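PDB 1YR2: prolyl oligopeptidase from Novosphingobium capsulatum, which probably hydrolyses oligopeptides on the carboxyl side of proline, and less readily of alanine, as a serine peptidase of the S9A family. Local coordinates for residues Asp107-Gly112 and Tyr123-Gly128; Arg117-Tyr123 and Trp168-Gly174; Asn131-Val137 and Arg149-Asn155; Gly174-Tyr179 and Val191-Val196. One frame throughout, in Å; residues are numbered along the deposited sequence.

Interaction 1 of 4, residues Asp107-Gly112 and Tyr123-Gly128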
# COMPACT_ATOMS: atom_id res chain seq x y z
N ASP A 107 -16.93 4.28 -4.85
CA ASP A 107 -17.70 3.29 -4.12
C ASP A 107 -18.01 2.16 -5.09
O ASP A 107 -18.63 2.37 -6.16
CB ASP A 107 -18.99 3.89 -3.51
CG ASP A 107 -18.70 5.05 -2.54
OD1 ASP A 107 -17.89 4.86 -1.59
OD2 ASP A 107 -19.19 6.21 -2.66
N TYR A 108 -17.52 0.98 -4.75
CA TYR A 108 -17.85 -0.20 -5.52
C TYR A 108 -17.76 -1.42 -4.59
O TYR A 108 -17.10 -1.37 -3.55
CB TYR A 108 -16.86 -0.35 -6.69
CG TYR A 108 -15.42 -0.14 -6.31
CD1 TYR A 108 -14.64 -1.20 -5.85
CD2 TYR A 108 -14.84 1.13 -6.35
CE1 TYR A 108 -13.32 -1.01 -5.44
CE2 TYR A 108 -13.49 1.31 -5.97
CZ TYR A 108 -12.75 0.26 -5.51
OH TYR A 108 -11.43 0.44 -5.12
N GLU A 109 -18.42 -2.50 -4.97
CA GLU A 109 -18.40 -3.73 -4.17
C GLU A 109 -17.01 -4.37 -4.12
O GLU A 109 -16.18 -4.23 -5.05
CB GLU A 109 -19.43 -4.72 -4.73
CG GLU A 109 -19.04 -5.35 -6.04
CD GLU A 109 -20.14 -6.25 -6.59
OE1 GLU A 109 -20.77 -6.99 -5.76
OE2 GLU A 109 -20.36 -6.23 -7.83
N ARG A 110 -16.77 -5.13 -3.05
CA ARG A 110 -15.50 -5.84 -2.89
C ARG A 110 -15.72 -7.20 -2.26
O ARG A 110 -16.46 -7.34 -1.32
CB ARG A 110 -14.52 -5.05 -2.02
CG ARG A 110 -14.55 -3.53 -2.20
CD ARG A 110 -13.62 -2.76 -1.23
NE ARG A 110 -14.16 -2.70 0.14
CZ ARG A 110 -13.81 -3.49 1.14
NH1 ARG A 110 -12.89 -4.44 0.96
NH2 ARG A 110 -14.36 -3.34 2.33
N PHE A 111 -15.05 -8.20 -2.81
CA PHE A 111 -15.08 -9.56 -2.29
C PHE A 111 -13.75 -9.84 -1.59
O PHE A 111 -12.70 -9.40 -2.05
CB PHE A 111 -15.30 -10.58 -3.42
CG PHE A 111 -16.66 -10.58 -4.00
CD1 PHE A 111 -16.99 -9.65 -4.98
CD2 PHE A 111 -17.63 -11.49 -3.60
CE1 PHE A 111 -18.27 -9.67 -5.55
CE2 PHE A 111 -18.87 -11.51 -4.18
CZ PHE A 111 -19.19 -10.59 -5.13
N GLY A 112 -13.81 -10.55 -0.47
CA GLY A 112 -12.62 -11.09 0.15
C GLY A 112 -12.22 -12.42 -0.45
O GLY A 112 -12.99 -13.06 -1.16
N TYR A 123 -16.76 -16.07 2.56
CA TYR A 123 -16.05 -14.90 2.04
C TYR A 123 -16.71 -13.63 2.51
O TYR A 123 -17.90 -13.55 2.68
CB TYR A 123 -15.98 -14.95 0.49
CG TYR A 123 -17.35 -15.07 -0.16
CD1 TYR A 123 -18.00 -16.27 -0.19
CD2 TYR A 123 -18.00 -13.96 -0.67
CE1 TYR A 123 -19.24 -16.42 -0.76
CE2 TYR A 123 -19.25 -14.07 -1.24
CZ TYR A 123 -19.88 -15.32 -1.26
OH TYR A 123 -21.13 -15.47 -1.79
N SER A 124 -15.90 -12.62 2.76
CA SER A 124 -16.41 -11.29 3.05
C SER A 124 -16.96 -10.63 1.76
O SER A 124 -16.49 -10.95 0.66
CB SER A 124 -15.31 -10.47 3.74
OG SER A 124 -14.34 -10.01 2.83
N TRP A 125 -17.93 -9.73 1.93
CA TRP A 125 -18.48 -8.93 0.87
C TRP A 125 -18.93 -7.61 1.42
O TRP A 125 -19.55 -7.56 2.45
CB TRP A 125 -19.66 -9.61 0.18
CG TRP A 125 -20.22 -8.85 -0.93
CD1 TRP A 125 -19.75 -8.78 -2.17
CD2 TRP A 125 -21.41 -8.05 -0.91
NE1 TRP A 125 -20.52 -7.96 -2.95
CE2 TRP A 125 -21.57 -7.51 -2.21
CE3 TRP A 125 -22.37 -7.74 0.07
CZ2 TRP A 125 -22.65 -6.71 -2.56
CZ3 TRP A 125 -23.42 -6.94 -0.27
CH2 TRP A 125 -23.57 -6.43 -1.58
N ASN A 126 -18.59 -6.55 0.70
CA ASN A 126 -19.10 -5.21 0.93
C ASN A 126 -19.78 -4.70 -0.33
O ASN A 126 -19.25 -4.82 -1.38
CB ASN A 126 -17.95 -4.28 1.30
CG ASN A 126 -18.42 -3.02 2.04
OD1 ASN A 126 -19.26 -2.27 1.52
ND2 ASN A 126 -17.86 -2.78 3.26
N SER A 127 -20.95 -4.09 -0.20
CA SER A 127 -21.63 -3.48 -1.35
C SER A 127 -20.89 -2.25 -1.90
O SER A 127 -21.15 -1.81 -3.03
CB SER A 127 -23.02 -3.05 -0.92
OG SER A 127 -22.88 -2.14 0.17
N GLY A 128 -20.00 -1.69 -1.10
CA GLY A 128 -19.29 -0.46 -1.40
C GLY A 128 -19.79 0.59 -0.42
O GLY A 128 -19.10 1.56 -0.16
O HOH W 1 -14.99 -7.71 1.34

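Interaction 2 of 4, residues Arg117-Tyr123 and Trp168-Gly174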
# COMPACT_ATOMS: atom_id res chain seq x y z
N ARG A 117 -14.45 -24.86 3.25
CA ARG A 117 -14.36 -25.90 4.25
C ARG A 117 -15.63 -26.75 4.14
O ARG A 117 -16.74 -26.23 4.09
CB ARG A 117 -14.22 -25.35 5.67
CG ARG A 117 -13.04 -24.45 5.95
CD ARG A 117 -11.66 -25.17 5.92
NE ARG A 117 -10.67 -24.22 6.36
CZ ARG A 117 -10.09 -23.35 5.56
NH1 ARG A 117 -10.32 -23.39 4.25
NH2 ARG A 117 -9.22 -22.50 6.05
N GLY A 118 -15.44 -28.07 4.08
CA GLY A 118 -16.56 -28.99 3.93
C GLY A 118 -17.38 -28.73 2.70
O GLY A 118 -16.86 -28.66 1.59
N ALA A 119 -18.66 -28.52 2.92
CA ALA A 119 -19.64 -28.30 1.87
C ALA A 119 -19.84 -26.83 1.55
O ALA A 119 -20.70 -26.50 0.73
CB ALA A 119 -20.95 -28.91 2.27
N SER A 120 -19.05 -25.95 2.15
CA SER A 120 -19.34 -24.52 2.12
C SER A 120 -18.12 -23.69 1.70
O SER A 120 -16.95 -24.05 1.90
CB SER A 120 -19.84 -24.05 3.51
OG SER A 120 -21.09 -24.60 3.86
N VAL A 121 -18.42 -22.52 1.15
CA VAL A 121 -17.42 -21.50 0.91
C VAL A 121 -17.82 -20.23 1.69
O VAL A 121 -18.99 -19.84 1.68
CB VAL A 121 -17.22 -21.25 -0.61
CG1 VAL A 121 -18.45 -20.75 -1.26
CG2 VAL A 121 -16.09 -20.27 -0.87
N PHE A 122 -16.84 -19.58 2.31
CA PHE A 122 -16.98 -18.41 3.19
C PHE A 122 -16.16 -17.25 2.62
O PHE A 122 -15.01 -17.45 2.20
CB PHE A 122 -16.49 -18.68 4.63
CG PHE A 122 -17.11 -19.89 5.29
CD1 PHE A 122 -16.68 -21.16 5.00
CD2 PHE A 122 -18.12 -19.73 6.22
CE1 PHE A 122 -17.25 -22.27 5.61
CE2 PHE A 122 -18.66 -20.82 6.86
CZ PHE A 122 -18.28 -22.08 6.56
N TYR A 123 -16.76 -16.07 2.56
CA TYR A 123 -16.05 -14.90 2.04
C TYR A 123 -16.71 -13.63 2.51
O TYR A 123 -17.90 -13.55 2.68
CB TYR A 123 -15.98 -14.95 0.49
CG TYR A 123 -17.35 -15.07 -0.16
CD1 TYR A 123 -18.00 -16.27 -0.19
CD2 TYR A 123 -18.00 -13.96 -0.67
CE1 TYR A 123 -19.24 -16.42 -0.76
CE2 TYR A 123 -19.25 -14.07 -1.24
CZ TYR A 123 -19.88 -15.32 -1.26
OH TYR A 123 -21.13 -15.47 -1.79
N TRP A 168 -12.17 -14.13 11.61
CA TRP A 168 -13.10 -15.26 11.57
C TRP A 168 -12.35 -16.48 11.03
O TRP A 168 -11.40 -16.31 10.33
CB TRP A 168 -14.35 -14.99 10.74
CG TRP A 168 -14.11 -14.56 9.34
CD1 TRP A 168 -13.99 -13.30 8.91
CD2 TRP A 168 -13.97 -15.40 8.18
NE1 TRP A 168 -13.78 -13.28 7.55
CE2 TRP A 168 -13.75 -14.55 7.08
CE3 TRP A 168 -14.03 -16.75 7.96
CZ2 TRP A 168 -13.58 -15.01 5.78
CZ3 TRP A 168 -13.86 -17.23 6.64
CH2 TRP A 168 -13.65 -16.36 5.58
N ALA A 169 -12.82 -17.67 11.39
CA ALA A 169 -12.25 -18.92 10.95
C ALA A 169 -13.34 -19.95 10.97
O ALA A 169 -13.98 -20.20 12.00
CB ALA A 169 -11.11 -19.32 11.84
N ALA A 170 -13.56 -20.58 9.83
CA ALA A 170 -14.45 -21.71 9.76
C ALA A 170 -13.72 -22.97 10.25
O ALA A 170 -12.50 -23.15 10.01
CB ALA A 170 -14.93 -21.90 8.37
N SER A 171 -14.47 -23.88 10.87
CA SER A 171 -13.94 -25.17 11.29
C SER A 171 -13.50 -26.03 10.10
O SER A 171 -13.87 -25.77 8.93
CB SER A 171 -14.97 -25.94 12.16
OG SER A 171 -16.15 -26.26 11.44
N ASP A 172 -12.75 -27.09 10.39
CA ASP A 172 -12.16 -27.90 9.31
C ASP A 172 -13.22 -28.49 8.40
O ASP A 172 -13.02 -28.60 7.17
CB ASP A 172 -11.27 -29.02 9.88
CG ASP A 172 -9.93 -28.51 10.43
OD1 ASP A 172 -9.64 -27.29 10.34
OD2 ASP A 172 -9.07 -29.29 10.95
N ASP A 173 -14.37 -28.86 8.96
CA ASP A 173 -15.45 -29.43 8.13
C ASP A 173 -16.55 -28.42 7.77
O ASP A 173 -17.56 -28.78 7.16
CB ASP A 173 -16.05 -30.64 8.83
CG ASP A 173 -16.84 -30.27 10.08
OD1 ASP A 173 -16.91 -29.04 10.42
OD2 ASP A 173 -17.38 -31.15 10.82
N GLY A 174 -16.36 -27.17 8.19
CA GLY A 174 -17.13 -26.03 7.75
C GLY A 174 -18.46 -25.88 8.47
O GLY A 174 -19.32 -25.10 8.03
O HOH W 2 -10.27 -24.77 9.36
O HOH W 3 -9.82 -21.97 9.04
O HOH W 4 -13.11 -29.67 4.63
O HOH W 5 -19.81 -28.45 5.68
O HOH W 6 -20.97 -25.87 6.10

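Interaction 3 of 4, residues Asn131-Val137 and Arg149-Asn155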
# COMPACT_ATOMS: atom_id res chain seq x y z
N ASN A 131 -20.09 0.16 6.31
CA ASN A 131 -18.95 0.50 7.17
C ASN A 131 -18.06 -0.72 7.38
O ASN A 131 -16.87 -0.60 7.37
CB ASN A 131 -19.44 1.05 8.51
CG ASN A 131 -18.31 1.50 9.41
OD1 ASN A 131 -18.18 1.02 10.55
ND2 ASN A 131 -17.48 2.41 8.93
N GLN A 132 -18.67 -1.89 7.56
CA GLN A 132 -17.94 -3.15 7.68
C GLN A 132 -18.47 -4.16 6.67
O GLN A 132 -19.64 -4.18 6.38
CB GLN A 132 -18.07 -3.77 9.09
CG GLN A 132 -17.54 -2.94 10.28
CD GLN A 132 -17.81 -3.64 11.61
OE1 GLN A 132 -17.21 -4.67 11.88
NE2 GLN A 132 -18.74 -3.12 12.40
N SER A 133 -17.60 -5.01 6.16
CA SER A 133 -18.04 -6.09 5.30
C SER A 133 -18.89 -7.09 6.07
O SER A 133 -18.70 -7.29 7.27
CB SER A 133 -16.85 -6.83 4.75
OG SER A 133 -16.24 -6.10 3.75
N GLN A 134 -19.84 -7.73 5.37
CA GLN A 134 -20.53 -8.89 5.89
C GLN A 134 -19.68 -10.12 5.62
O GLN A 134 -18.83 -10.08 4.78
CB GLN A 134 -21.83 -9.07 5.14
CG GLN A 134 -22.81 -7.88 5.23
CD GLN A 134 -24.05 -8.02 4.34
OE1 GLN A 134 -23.95 -8.55 3.25
NE2 GLN A 134 -25.21 -7.52 4.80
N LEU A 135 -19.98 -11.20 6.36
CA LEU A 135 -19.45 -12.54 6.07
C LEU A 135 -20.61 -13.32 5.47
O LEU A 135 -21.66 -13.53 6.11
CB LEU A 135 -18.97 -13.23 7.35
CG LEU A 135 -18.32 -14.60 7.07
CD1 LEU A 135 -17.20 -14.48 6.11
CD2 LEU A 135 -17.91 -15.23 8.41
N LEU A 136 -20.39 -13.72 4.24
CA LEU A 136 -21.28 -14.58 3.47
C LEU A 136 -20.80 -16.01 3.38
O LEU A 136 -19.60 -16.34 3.48
CB LEU A 136 -21.44 -14.05 2.04
CG LEU A 136 -21.85 -12.60 1.90
CD1 LEU A 136 -22.27 -12.37 0.50
CD2 LEU A 136 -22.94 -12.24 2.87
N VAL A 137 -21.78 -16.88 3.19
CA VAL A 137 -21.52 -18.29 3.03
C VAL A 137 -22.46 -18.84 1.97
O VAL A 137 -23.59 -18.40 1.81
CB VAL A 137 -21.76 -19.05 4.36
CG1 VAL A 137 -23.22 -18.95 4.80
CG2 VAL A 137 -21.31 -20.49 4.24
N ARG A 149 -25.45 -16.22 1.43
CA ARG A 149 -26.28 -15.99 2.61
C ARG A 149 -25.45 -15.22 3.65
O ARG A 149 -24.26 -15.50 3.85
CB ARG A 149 -26.74 -17.35 3.16
CG ARG A 149 -27.35 -17.31 4.53
CD ARG A 149 -27.97 -18.60 4.94
NE ARG A 149 -27.09 -19.78 4.79
CZ ARG A 149 -26.39 -20.35 5.77
NH1 ARG A 149 -26.36 -19.82 7.00
NH2 ARG A 149 -25.68 -21.46 5.52
N VAL A 150 -26.06 -14.22 4.28
CA VAL A 150 -25.38 -13.47 5.31
C VAL A 150 -25.26 -14.31 6.57
O VAL A 150 -26.24 -14.66 7.21
CB VAL A 150 -26.10 -12.17 5.63
CG1 VAL A 150 -25.43 -11.45 6.80
CG2 VAL A 150 -26.17 -11.31 4.34
N LEU A 151 -24.03 -14.63 6.91
CA LEU A 151 -23.68 -15.37 8.09
C LEU A 151 -23.39 -14.44 9.26
O LEU A 151 -23.89 -14.70 10.35
CB LEU A 151 -22.48 -16.28 7.80
CG LEU A 151 -22.11 -17.25 8.92
CD1 LEU A 151 -23.29 -18.17 9.36
CD2 LEU A 151 -20.92 -18.09 8.49
N LEU A 152 -22.57 -13.41 9.07
CA LEU A 152 -22.46 -12.31 10.03
C LEU A 152 -22.65 -10.96 9.35
O LEU A 152 -22.16 -10.74 8.25
CB LEU A 152 -21.09 -12.31 10.72
CG LEU A 152 -20.59 -13.59 11.39
CD1 LEU A 152 -19.11 -13.46 11.71
CD2 LEU A 152 -21.42 -13.82 12.62
N ASP A 153 -23.41 -10.07 10.00
CA ASP A 153 -23.49 -8.69 9.56
C ASP A 153 -23.12 -7.74 10.70
O ASP A 153 -23.98 -7.31 11.47
CB ASP A 153 -24.85 -8.35 9.03
CG ASP A 153 -24.85 -7.00 8.32
OD1 ASP A 153 -23.90 -6.20 8.53
OD2 ASP A 153 -25.72 -6.67 7.50
N PRO A 154 -21.86 -7.39 10.78
CA PRO A 154 -21.37 -6.57 11.90
C PRO A 154 -22.01 -5.18 11.98
O PRO A 154 -22.08 -4.62 13.08
CB PRO A 154 -19.89 -6.50 11.66
CG PRO A 154 -19.59 -7.55 10.68
CD PRO A 154 -20.78 -7.75 9.86
N ASN A 155 -22.53 -4.68 10.86
CA ASN A 155 -23.22 -3.40 10.83
C ASN A 155 -24.51 -3.40 11.67
O ASN A 155 -24.94 -2.35 12.09
CB ASN A 155 -23.53 -2.98 9.37
CG ASN A 155 -22.32 -3.00 8.48
OD1 ASN A 155 -21.42 -2.18 8.63
ND2 ASN A 155 -22.26 -3.98 7.57
O HOH W 7 -22.86 0.40 7.35
O HOH W 8 -20.41 -1.04 11.02

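Interaction 4 of 4, residues Gly174-Tyr179 and Val191-Val196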
# COMPACT_ATOMS: atom_id res chain seq x y z
N GLY A 174 -16.36 -27.17 8.19
CA GLY A 174 -17.13 -26.03 7.75
C GLY A 174 -18.46 -25.88 8.47
O GLY A 174 -19.32 -25.10 8.03
N ARG A 175 -18.67 -26.65 9.52
CA ARG A 175 -19.98 -26.66 10.16
C ARG A 175 -20.13 -25.62 11.28
O ARG A 175 -21.27 -25.26 11.63
CB ARG A 175 -20.35 -28.06 10.67
CG ARG A 175 -20.48 -29.14 9.58
CD ARG A 175 -21.02 -30.46 10.13
NE ARG A 175 -22.38 -30.24 10.65
CZ ARG A 175 -23.49 -30.25 9.90
NH1 ARG A 175 -23.43 -30.52 8.62
NH2 ARG A 175 -24.67 -30.00 10.46
N LEU A 176 -19.00 -25.10 11.78
CA LEU A 176 -19.00 -24.04 12.81
C LEU A 176 -18.07 -22.93 12.41
O LEU A 176 -17.13 -23.16 11.62
CB LEU A 176 -18.51 -24.59 14.15
CG LEU A 176 -19.35 -25.67 14.76
CD1 LEU A 176 -18.57 -26.28 15.93
CD2 LEU A 176 -20.72 -25.10 15.24
N LEU A 177 -18.35 -21.72 12.87
CA LEU A 177 -17.51 -20.59 12.59
C LEU A 177 -17.23 -19.84 13.88
O LEU A 177 -18.12 -19.57 14.68
CB LEU A 177 -18.17 -19.70 11.54
CG LEU A 177 -17.30 -18.52 11.12
CD1 LEU A 177 -16.89 -18.67 9.73
CD2 LEU A 177 -18.03 -17.25 11.39
N ALA A 178 -15.96 -19.54 14.07
CA ALA A 178 -15.49 -18.80 15.21
C ALA A 178 -15.17 -17.43 14.72
O ALA A 178 -14.65 -17.26 13.61
CB ALA A 178 -14.23 -19.46 15.80
N TYR A 179 -15.48 -16.42 15.55
CA TYR A 179 -15.12 -15.08 15.20
C TYR A 179 -14.76 -14.23 16.39
O TYR A 179 -15.22 -14.49 17.48
CB TYR A 179 -16.21 -14.44 14.34
CG TYR A 179 -17.51 -14.30 15.01
CD1 TYR A 179 -18.37 -15.39 15.13
CD2 TYR A 179 -17.93 -13.07 15.46
CE1 TYR A 179 -19.61 -15.24 15.74
CE2 TYR A 179 -19.13 -12.94 16.09
CZ TYR A 179 -19.97 -14.01 16.19
OH TYR A 179 -21.20 -13.87 16.80
N VAL A 191 -14.19 -13.96 21.72
CA VAL A 191 -14.39 -14.91 20.64
C VAL A 191 -15.74 -15.58 20.79
O VAL A 191 -16.07 -16.03 21.84
CB VAL A 191 -13.30 -15.95 20.59
CG1 VAL A 191 -13.57 -16.97 19.51
CG2 VAL A 191 -11.93 -15.25 20.34
N LYS A 192 -16.53 -15.59 19.73
CA LYS A 192 -17.90 -16.12 19.74
C LYS A 192 -17.97 -17.15 18.60
O LYS A 192 -17.06 -17.26 17.77
CB LYS A 192 -18.89 -15.01 19.45
CG LYS A 192 -18.99 -14.00 20.56
CD LYS A 192 -20.03 -12.94 20.30
CE LYS A 192 -19.85 -11.80 21.28
NZ LYS A 192 -20.96 -10.84 21.25
N PHE A 193 -19.06 -17.88 18.54
CA PHE A 193 -19.21 -18.95 17.57
C PHE A 193 -20.65 -18.90 17.01
O PHE A 193 -21.62 -18.61 17.72
CB PHE A 193 -18.95 -20.31 18.24
CG PHE A 193 -17.57 -20.47 18.86
CD1 PHE A 193 -17.29 -19.99 20.14
CD2 PHE A 193 -16.55 -21.13 18.16
CE1 PHE A 193 -16.04 -20.12 20.68
CE2 PHE A 193 -15.31 -21.31 18.70
CZ PHE A 193 -15.02 -20.82 19.95
N VAL A 194 -20.78 -19.27 15.74
CA VAL A 194 -22.08 -19.44 15.11
C VAL A 194 -22.10 -20.82 14.41
O VAL A 194 -21.07 -21.33 13.96
CB VAL A 194 -22.32 -18.26 14.14
CG1 VAL A 194 -21.33 -18.24 13.01
CG2 VAL A 194 -23.68 -18.26 13.59
N GLY A 195 -23.27 -21.45 14.41
CA GLY A 195 -23.51 -22.64 13.62
C GLY A 195 -23.79 -22.20 12.20
O GLY A 195 -24.57 -21.30 11.93
N VAL A 196 -23.14 -22.84 11.27
CA VAL A 196 -23.18 -22.35 9.92
C VAL A 196 -24.50 -22.67 9.22
O VAL A 196 -25.03 -21.82 8.49
CB VAL A 196 -21.98 -22.89 9.12
CG1 VAL A 196 -22.10 -22.54 7.68
CG2 VAL A 196 -20.65 -22.33 9.68

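Interaction 1 of 4, residues Asp107-Gly112 and Tyr123-Gly128
The Trp125 indole points its edge at the Phe111 ring in an edge-to-face pair, CD1 lying over the ring centre and 3.5 Å from Phe111 CE2, with the planes 59° apart. Both aromatics sit on one face of the antiparallel beta hairpin 110-117/120-126, the first two strands of a four-stranded propeller blade. A chi1 of -178° swings the Trp125 indole away from its own N and over the neighbouring strand, and NE1 donates to Glu109 OE1 at 3.0 Å. That oxygen lies in the indole plane and accepts through its anti lone pair, while the carboxylate is turned 75° from the ring; OE2 takes a second bond from His451 N. Tyr123 closes the row at the rim of Phe111, its CD2 3.9 Å from Phe111 CD2 and near the plane of that ring. Behind these side chains, Arg110 and Asn126 form a hydrogen-bonded pair through reciprocal N-H...O bonds, and Gly112 N donates to Ser124 O at 2.9 Å. The Arg110 and Asn126 side chains run alongside each other, NH2 and ND2, both donors, making no bond. The Asn126 amide binds further along its own chain: ND2 donates to Met130 O, and OD1 takes Gly128 N in an Asx turn that bends the chain out of the strand. A water bridges the strands, donating to Arg110 O at 3.1 Å and lying 2.8 Å from Ser124 OG.

Interaction 2 of 4, residues Arg117-Tyr123 and Trp168-Gly174
Ala170 O receives two waters that tie it to the Arg117 side chain where neighbouring blades of the beta-propeller meet. One water donates to Ala170 O at 2.8 Å and to Asp172 OD1 while accepting from Arg117 NE in the guanidinium plane; the other accepts from Arg117 NH2, which also donates to Gln115 OE1. Arginine and aspartate are thus linked through solvent, NE and OD1 lying 5.1 Å apart. Arg117 CB lies 3.3 Å from Ser171 O, and a bend at chi2 (-69°) keeps the chain along the type I turn 171-174, CD still 3.8 Å from Ser171 O. The facing type II' turn 117-120 is likewise joined by water: Gly118 N to Asp172 O, and Ala119 N to Asp173 O. No direct hydrogen bond joins 117-123 to 168-174; waters and side chains make the contact between two separate sheets. Its apolar part is built on Phe122. Ala170 CB stands over one face of that ring, a CH-pi contact 3.8 Å from the centroid, while Trp168 meets the root of the side chain, CZ3 3.6 Å from Phe122 CB. Leu177 and Val137 also pack on Phe122. At the ring's rim, near its plane, Gly174 O approaches Phe122 CZ at 3.5 Å.

Interaction 3 of 4, residues Asn131-Val137 and Arg149-Asn155
Gln134 reaches across to Asp153 in the antiparallel hairpin 134-139/149-152, which forms the outer half of a propeller blade. Its CB lies 3.5 Å from Leu152 O, CG passes over the Asp153 carboxylate, OE1 touches Val150 CG2, and at the tip NE2 donates to Asp153 OD2 at 2.9 Å. The bond lies near the amide plane but meets the carboxylate from above, the two planes being 86° apart. The other oxygen, Asp153 OD1, accepts both Asn155 N, making an Asx turn, and Asn155 ND2. That second bond helps fix the Asn155 side chain, whose amide pairs with both the N-H and the C=O of Gln132, as a backbone peptide would: OD1 takes Gln132 N on a lone pair at 3.0 Å, and ND2 gives to Gln132 O at 2.9 Å. The Gln132 side chain runs over Pro154, its OE1 3.3 Å from Pro154 CB, and ends on the backbone of Leu165 and Thr163 in the next blade. Next along the strands, beyond Gln134, comes a classic beta bulge. Leu151 and Leu152 both oppose Leu135, whose O accepts from Leu151 N and Leu152 N. Leu135 CD2 lies alongside Leu152 CD1 at 3.9 Å, among side chains that also meet Leu177 of the neighbouring sheet. Past the bulge, Val137 and Arg149 exchange two backbone bonds. A bend at chi3 (52°) turns the Arg149 guanidinium back alongside Val137, and NH1 donates to Val196 O; Val137 CG1 stands 3.5 Å above the guanidinium plane, over its centre.

Interaction 4 of 4, residues Gly174-Tyr179 and Val191-Val196
Strands 176-183 and 188-195 form the central antiparallel hairpin of a four-stranded propeller blade, their local axes 4.7 Å apart. Leu177 with Val194 and Tyr179 with Lys192 are hydrogen-bonded pairs, each joined by two backbone bonds; the shortest runs from Lys192 N to Tyr179 O at 2.8 Å. In Tyr179, chi1 of 63° sets CG between the backbone N and the carbonyl carbon, and the ring then leans across the partner strand. Lys192 CB lies over one face of that ring, a CH-pi contact 3.9 Å from the centroid, and the extended lysine then leads away past the hydroxyl, CD being 3.8 Å from Tyr179 OH. Leu177 and Val194 lie side by side on the sheet face that carries Tyr179 and Lys192, CB to CG1 at 3.8 Å, against Leu151 and Leu152 of the preceding blade. On the opposite face Ala178 CB meets the Phe193 ring at CE2, 3.6 Å away, and both residues pack on Leu222 of the following blade. At the end of the ladder Val196 N donates to Arg175 O at 3.1 Å. With the N-H and C=O groups of Leu177, Tyr179, Lys192 and Val194 paired across the strands, the mostly apolar side chains on the two faces can pack on the blades before and after.

Overall arrangement
All four contacts lie in the N-terminal beta-propeller domain, within its first two blades along the chain. Interaction 1 pairs the first two strands of the sheet 110-152 and interaction 3 the last two; their centres are 10 Å apart, and backbone bonds between strands 120-126 and 134-139 join them. Interaction 4 pairs the middle strands of the next sheet, 163-210. Interaction 2 spans the two sheets, sharing Tyr123 with interaction 1 and Gly174 with interaction 4; interaction 3 falls between its segments along the chain. Interactions 3 and 4 touch through Leu135 and Leu177 and the Arg149-Val196 bond. Hydrogen-bonded hairpins thus build each blade of the propeller, which in this family covers the catalytic domain's active site.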